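Local coordinates for hypothetical protein PH0495 (PDB 1X3L) that catalyses the magnesium-dependent transfer of phosphate from ATP to D-glycerate, giving 2-phosphoglycerate, and also accepts other nucleotides or pyrophosphate as phosphate donor, at residues Ile347-Thr352 with Glu397-Glu402; Thr374-Gly379 with Asn404-Leu409. All coordinates share one frame; numbering follows the deposited sequence.

Both contacts lie in the MOFRL region of this type-1 glycerate kinase, on the same side of the chain's centre, with their own centres about 11 Å apart. Their segments alternate along the chain: 347-352, 374-379, 397-402, 404-409. Contact 1 pairs helix 343-351 with helix 396-401; contact 2 sets the next helix, 405-411, against the loop that leads into strand 378-382 of the six-stranded mixed sheet. The two are joined by a probable hydrogen bond from Asn404 N to Val399 O (3.0 Å), by Leu349 packing on Ser405, and by Ala348 packing on Gly379. Helix 405-411 thus touches both helices of contact 1 and the start of strand 378-382, away from Lys58, which probably binds the substrate.

Contact 1 of 2, residues Ile347-Thr352 with Glu397-Glu402; sequences IALSAT and EKVLKE
Leu349 and Ser350 of helix 343-351 meet Val399 and Leu400 of helix 396-401 in a near-antiparallel helix pair of the MOFRL region, the short axes 10.3 Å apart at an angle of 154°. Apolar contact carries the interface, and no hydrogen bond crosses it. From Leu349 one methyl does the work: chi1 of -178°, with CG anti to the backbone N, carries CG toward the facing helix, and CD2 is the branch that touches, 3.9 Å from Val399 CG1 and 4.0 Å from Leu400 CD2. The Leu349 and Val399 side chains meet at about a right angle, whereas Leu349 and Leu400 run past each other in opposite directions. The two methyls of Leu400 divide the contact, CD2 on Leu349 and CD1 on Ser350, where CD1 lies 3.7 Å from Ser350 CA and also touches CB. Ala408 and Leu409 of helix 405-411 and Leu389 of helix 385-391 also pack on Leu349, placing it where several helices converge.

The polar bonds run within the helix or to its neighbours. Ser350 OG is hydrogen-bonded to the carbonyl oxygen of Lys298, which ties this helix to helix 297-314. Near the C-terminal end of the segment, Thr352 turns back on Leu349 O, which accepts from both Thr352 N and Thr352 OG1; the hydroxyl bond is 2.7 Å long, its donor tilted 15° from the carbonyl plane.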
loop_
_atom_site.group_PDB
_atom_site.type_symbol
_atom_site.label_atom_id
_atom_site.label_comp_id
_atom_site.label_asym_id
_atom_site.label_seq_id
_atom_site.Cartn_x
_atom_site.Cartn_y
_atom_site.Cartn_z
ATOM N N ILE A 347 13.585 -2.435 -15.279
ATOM C CA ILE A 347 13.843 -3.796 -14.817
ATOM C C ILE A 347 13.695 -4.728 -16.018
ATOM O O ILE A 347 14.576 -5.543 -16.312
ATOM C CB ILE A 347 12.819 -4.250 -13.754
ATOM C CG1 ILE A 347 13.098 -3.560 -12.414
ATOM C CG2 ILE A 347 12.858 -5.771 -13.616
ATOM C CD1 ILE A 347 12.090 -3.919 -11.326
ATOM N N ALA A 348 12.561 -4.600 -16.701
ATOM C CA ALA A 348 12.253 -5.419 -17.870
ATOM C C ALA A 348 13.279 -5.270 -18.988
ATOM O O ALA A 348 13.794 -6.263 -19.505
ATOM C CB ALA A 348 10.867 -5.056 -18.403
ATOM N N LEU A 349 13.574 -4.027 -19.358
ATOM C CA LEU A 349 14.514 -3.778 -20.442
ATOM C C LEU A 349 15.927 -4.242 -20.105
ATOM O O LEU A 349 16.621 -4.808 -20.951
ATOM C CB LEU A 349 14.527 -2.285 -20.802
ATOM C CG LEU A 349 15.441 -1.885 -21.970
ATOM C CD1 LEU A 349 14.960 -2.547 -23.265
ATOM C CD2 LEU A 349 15.441 -0.367 -22.124
ATOM N N SER A 350 16.346 -4.022 -18.866
ATOM C CA SER A 350 17.695 -4.404 -18.455
ATOM C C SER A 350 17.891 -5.917 -18.517
ATOM O O SER A 350 18.980 -6.406 -18.828
ATOM C CB SER A 350 17.969 -3.901 -17.035
ATOM O OG SER A 350 19.320 -4.117 -16.672
ATOM N N ALA A 351 16.827 -6.656 -18.229
ATOM C CA ALA A 351 16.892 -8.108 -18.226
ATOM C C ALA A 351 16.868 -8.750 -19.609
ATOM O O ALA A 351 17.231 -9.913 -19.737
ATOM C CB ALA A 351 15.745 -8.678 -17.378
ATOM N N THR A 352 16.454 -8.005 -20.636
ATOM C CA THR A 352 16.367 -8.563 -21.990
ATOM C C THR A 352 17.598 -9.294 -22.511
ATOM O O THR A 352 17.475 -10.367 -23.101
ATOM C CB THR A 352 15.993 -7.495 -23.053
ATOM O OG1 THR A 352 16.965 -6.439 -23.047
ATOM C CG2 THR A 352 14.604 -6.929 -22.776
ATOM N N GLU A 397 22.033 -0.741 -23.720
ATOM C CA GLU A 397 22.852 -0.125 -22.677
ATOM C C GLU A 397 22.751 1.397 -22.737
ATOM O O GLU A 397 22.645 2.060 -21.710
ATOM C CB GLU A 397 24.323 -0.543 -22.822
ATOM C CG GLU A 397 24.621 -2.007 -22.501
ATOM C CD GLU A 397 23.876 -2.985 -23.398
ATOM O OE1 GLU A 397 23.860 -2.780 -24.634
ATOM O OE2 GLU A 397 23.315 -3.967 -22.863
ATOM N N LYS A 398 22.779 1.946 -23.947
ATOM C CA LYS A 398 22.686 3.392 -24.127
ATOM C C LYS A 398 21.313 3.898 -23.701
ATOM O O LYS A 398 21.201 4.946 -23.067
ATOM C CB LYS A 398 22.938 3.769 -25.588
ATOM C CG LYS A 398 22.970 5.271 -25.847
ATOM C CD LYS A 398 23.122 5.593 -27.338
ATOM C CE LYS A 398 21.899 5.146 -28.145
ATOM N NZ LYS A 398 22.037 5.458 -29.597
ATOM N N VAL A 399 20.269 3.154 -24.055
ATOM C CA VAL A 399 18.905 3.543 -23.700
ATOM C C VAL A 399 18.750 3.605 -22.186
ATOM O O VAL A 399 18.140 4.530 -21.652
ATOM C CB VAL A 399 17.864 2.549 -24.271
ATOM C CG1 VAL A 399 16.460 2.957 -23.830
ATOM C CG2 VAL A 399 17.945 2.522 -25.790
ATOM N N LEU A 400 19.307 2.617 -21.492
ATOM C CA LEU A 400 19.225 2.580 -20.035
ATOM C C LEU A 400 20.038 3.719 -19.424
ATOM O O LEU A 400 19.618 4.338 -18.450
ATOM C CB LEU A 400 19.716 1.222 -19.512
ATOM C CG LEU A 400 18.725 0.069 -19.729
ATOM C CD1 LEU A 400 19.397 -1.272 -19.475
ATOM C CD2 LEU A 400 17.521 0.258 -18.798
ATOM N N LYS A 401 21.198 4.000 -20.007
ATOM C CA LYS A 401 22.054 5.080 -19.520
ATOM C C LYS A 401 21.296 6.404 -19.615
ATOM O O LYS A 401 21.362 7.237 -18.718
ATOM C CB LYS A 401 23.335 5.142 -20.356
ATOM C CG LYS A 401 24.284 6.282 -20.001
ATOM C CD LYS A 401 25.472 6.305 -20.962
ATOM C CE LYS A 401 26.409 7.474 -20.689
ATOM N NZ LYS A 401 27.527 7.521 -21.678
ATOM N N GLU A 402 20.563 6.576 -20.710
ATOM C CA GLU A 402 19.779 7.786 -20.934
ATOM C C GLU A 402 18.428 7.745 -20.226
ATOM O O GLU A 402 17.672 8.715 -20.272
ATOM C CB GLU A 402 19.547 7.980 -22.432
ATOM C CG GLU A 402 20.770 8.440 -23.198
ATOM C CD GLU A 402 20.599 8.293 -24.695
ATOM O OE1 GLU A 402 19.478 8.528 -25.194
ATOM O OE2 GLU A 402 21.588 7.949 -25.377
#

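Contact 2 of 2, residues Thr374-Gly379 with Asn404-Leu409; sequences TDAAGG and NSYEAL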
loop_
_atom_site.group_PDB
_atom_site.type_symbol
_atom_site.label_atom_id
_atom_site.label_comp_id
_atom_site.label_asym_id
_atom_site.label_seq_id
_atom_site.Cartn_x
_atom_site.Cartn_y
_atom_site.Cartn_z
ATOM N N THR A 374 4.902 8.153 -16.761
ATOM C CA THR A 374 4.293 7.634 -17.982
ATOM C C THR A 374 2.964 6.975 -17.659
ATOM O O THR A 374 2.611 6.809 -16.494
ATOM C CB THR A 374 5.183 6.577 -18.660
ATOM O OG1 THR A 374 5.025 5.321 -17.985
ATOM C CG2 THR A 374 6.651 6.999 -18.606
ATOM N N ASP A 375 2.239 6.584 -18.702
ATOM C CA ASP A 375 0.947 5.935 -18.534
ATOM C C ASP A 375 1.035 4.409 -18.522
ATOM O O ASP A 375 0.015 3.722 -18.376
ATOM C CB ASP A 375 -0.009 6.402 -19.629
ATOM C CG ASP A 375 -0.436 7.846 -19.438
ATOM O OD1 ASP A 375 -0.908 8.180 -18.328
ATOM O OD2 ASP A 375 -0.300 8.646 -20.385
ATOM N N ALA A 376 2.250 3.887 -18.685
ATOM C CA ALA A 376 2.475 2.441 -18.661
ATOM C C ALA A 376 2.665 1.997 -17.216
ATOM O O ALA A 376 3.168 2.760 -16.389
ATOM C CB ALA A 376 3.713 2.084 -19.471
ATOM N N ALA A 377 2.265 0.767 -16.909
ATOM C CA ALA A 377 2.426 0.241 -15.560
ATOM C C ALA A 377 3.778 -0.460 -15.424
ATOM O O ALA A 377 4.254 -0.710 -14.314
ATOM C CB ALA A 377 1.301 -0.724 -15.237
ATOM N N GLY A 378 4.400 -0.774 -16.552
ATOM C CA GLY A 378 5.686 -1.446 -16.497
ATOM C C GLY A 378 6.094 -2.033 -17.832
ATOM O O GLY A 378 5.648 -1.569 -18.879
ATOM N N GLY A 379 6.942 -3.058 -17.797
ATOM C CA GLY A 379 7.396 -3.679 -19.025
ATOM C C GLY A 379 7.204 -5.183 -19.033
ATOM O O GLY A 379 7.066 -5.810 -17.984
ATOM N N ASN A 404 15.686 6.111 -20.947
ATOM C CA ASN A 404 14.661 6.298 -21.957
ATOM C C ASN A 404 14.095 4.917 -22.327
ATOM O O ASN A 404 13.815 4.643 -23.497
ATOM C CB ASN A 404 15.321 6.971 -23.169
ATOM C CG ASN A 404 14.324 7.558 -24.137
ATOM O OD1 ASN A 404 13.323 8.153 -23.736
ATOM N ND2 ASN A 404 14.606 7.415 -25.427
ATOM N N SER A 405 13.920 4.054 -21.323
ATOM C CA SER A 405 13.423 2.696 -21.566
ATOM C C SER A 405 12.022 2.637 -22.181
ATOM O O SER A 405 11.707 1.703 -22.909
ATOM C CB SER A 405 13.450 1.870 -20.272
ATOM O OG SER A 405 12.642 2.460 -19.267
ATOM N N TYR A 406 11.186 3.627 -21.895
ATOM C CA TYR A 406 9.833 3.642 -22.455
ATOM C C TYR A 406 9.873 3.577 -23.981
ATOM O O TYR A 406 9.150 2.793 -24.598
ATOM C CB TYR A 406 9.091 4.914 -22.030
ATOM C CG TYR A 406 7.660 5.015 -22.547
ATOM C CD1 TYR A 406 6.585 4.610 -21.758
ATOM C CD2 TYR A 406 7.383 5.552 -23.810
ATOM C CE1 TYR A 406 5.267 4.745 -22.200
ATOM C CE2 TYR A 406 6.063 5.689 -24.268
ATOM C CZ TYR A 406 5.014 5.287 -23.452
ATOM O OH TYR A 406 3.708 5.435 -23.867
ATOM N N GLU A 407 10.721 4.401 -24.587
ATOM C CA GLU A 407 10.823 4.445 -26.039
ATOM C C GLU A 407 11.312 3.143 -26.663
ATOM O O GLU A 407 10.907 2.790 -27.776
ATOM C CB GLU A 407 11.737 5.599 -26.462
ATOM C CG GLU A 407 11.249 6.973 -26.025
ATOM C CD GLU A 407 9.839 7.267 -26.501
ATOM O OE1 GLU A 407 9.565 7.072 -27.702
ATOM O OE2 GLU A 407 9.006 7.700 -25.676
ATOM N N ALA A 408 12.181 2.424 -25.961
ATOM C CA ALA A 408 12.691 1.164 -26.494
ATOM C C ALA A 408 11.614 0.091 -26.424
ATOM O O ALA A 408 11.330 -0.577 -27.417
ATOM C CB ALA A 408 13.931 0.715 -25.718
ATOM N N LEU A 409 11.021 -0.066 -25.244
ATOM C CA LEU A 409 9.976 -1.064 -25.046
ATOM C C LEU A 409 8.789 -0.817 -25.972
ATOM O O LEU A 409 8.161 -1.761 -26.447
ATOM C CB LEU A 409 9.498 -1.053 -23.592
ATOM C CG LEU A 409 10.510 -1.518 -22.532
ATOM C CD1 LEU A 409 9.903 -1.349 -21.144
ATOM C CD2 LEU A 409 10.891 -2.984 -22.780
HETATM O O HOH W 1 2.871 7.423 -21.387
#
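Thr374 and Ala376 lie against the Tyr406 ring, where an ST turn and the bulged start of strand 378-382 in the mixed sheet pack on helix 405-411. Thr374 approaches the ring obliquely, its CB 3.9 Å from Tyr406 CD1 and its CG2 close to the same atom; the two side chains pass in opposite directions. Its OG1, set between the backbone N and the carbonyl carbon (chi1 80°), reaches forward to accept from Ala376 N at 3.2 Å, with an N-H...O angle of 147°, which closes the ST turn. The same OG1 is hydrogen-bonded to Asp371 O. Asp375 then adds a water link: its N donates to a water at 2.9 Å, and that water is weakly bonded to Tyr406 OH at 3.3 Å. Next, Ala376 places its methyl at the ring edge, near the ring plane, CB lying 4.1 Å from Tyr406 CE1. Tyr406 reaches across from the helix with CG anti to the backbone N (chi1 -179°), and it also forms a cation-pi interaction with Lys340.

Beyond the turn the chain enters the sheet through a classic beta bulge, in which Ala377 and Gly378 share Leu416 of the edge strand 415-416 as partner. The contact closes one residue further on, beside the last helical residue of the segment: Gly379 has no side chain, and Leu409 CD1 packs directly on its CA at 4.0 Å.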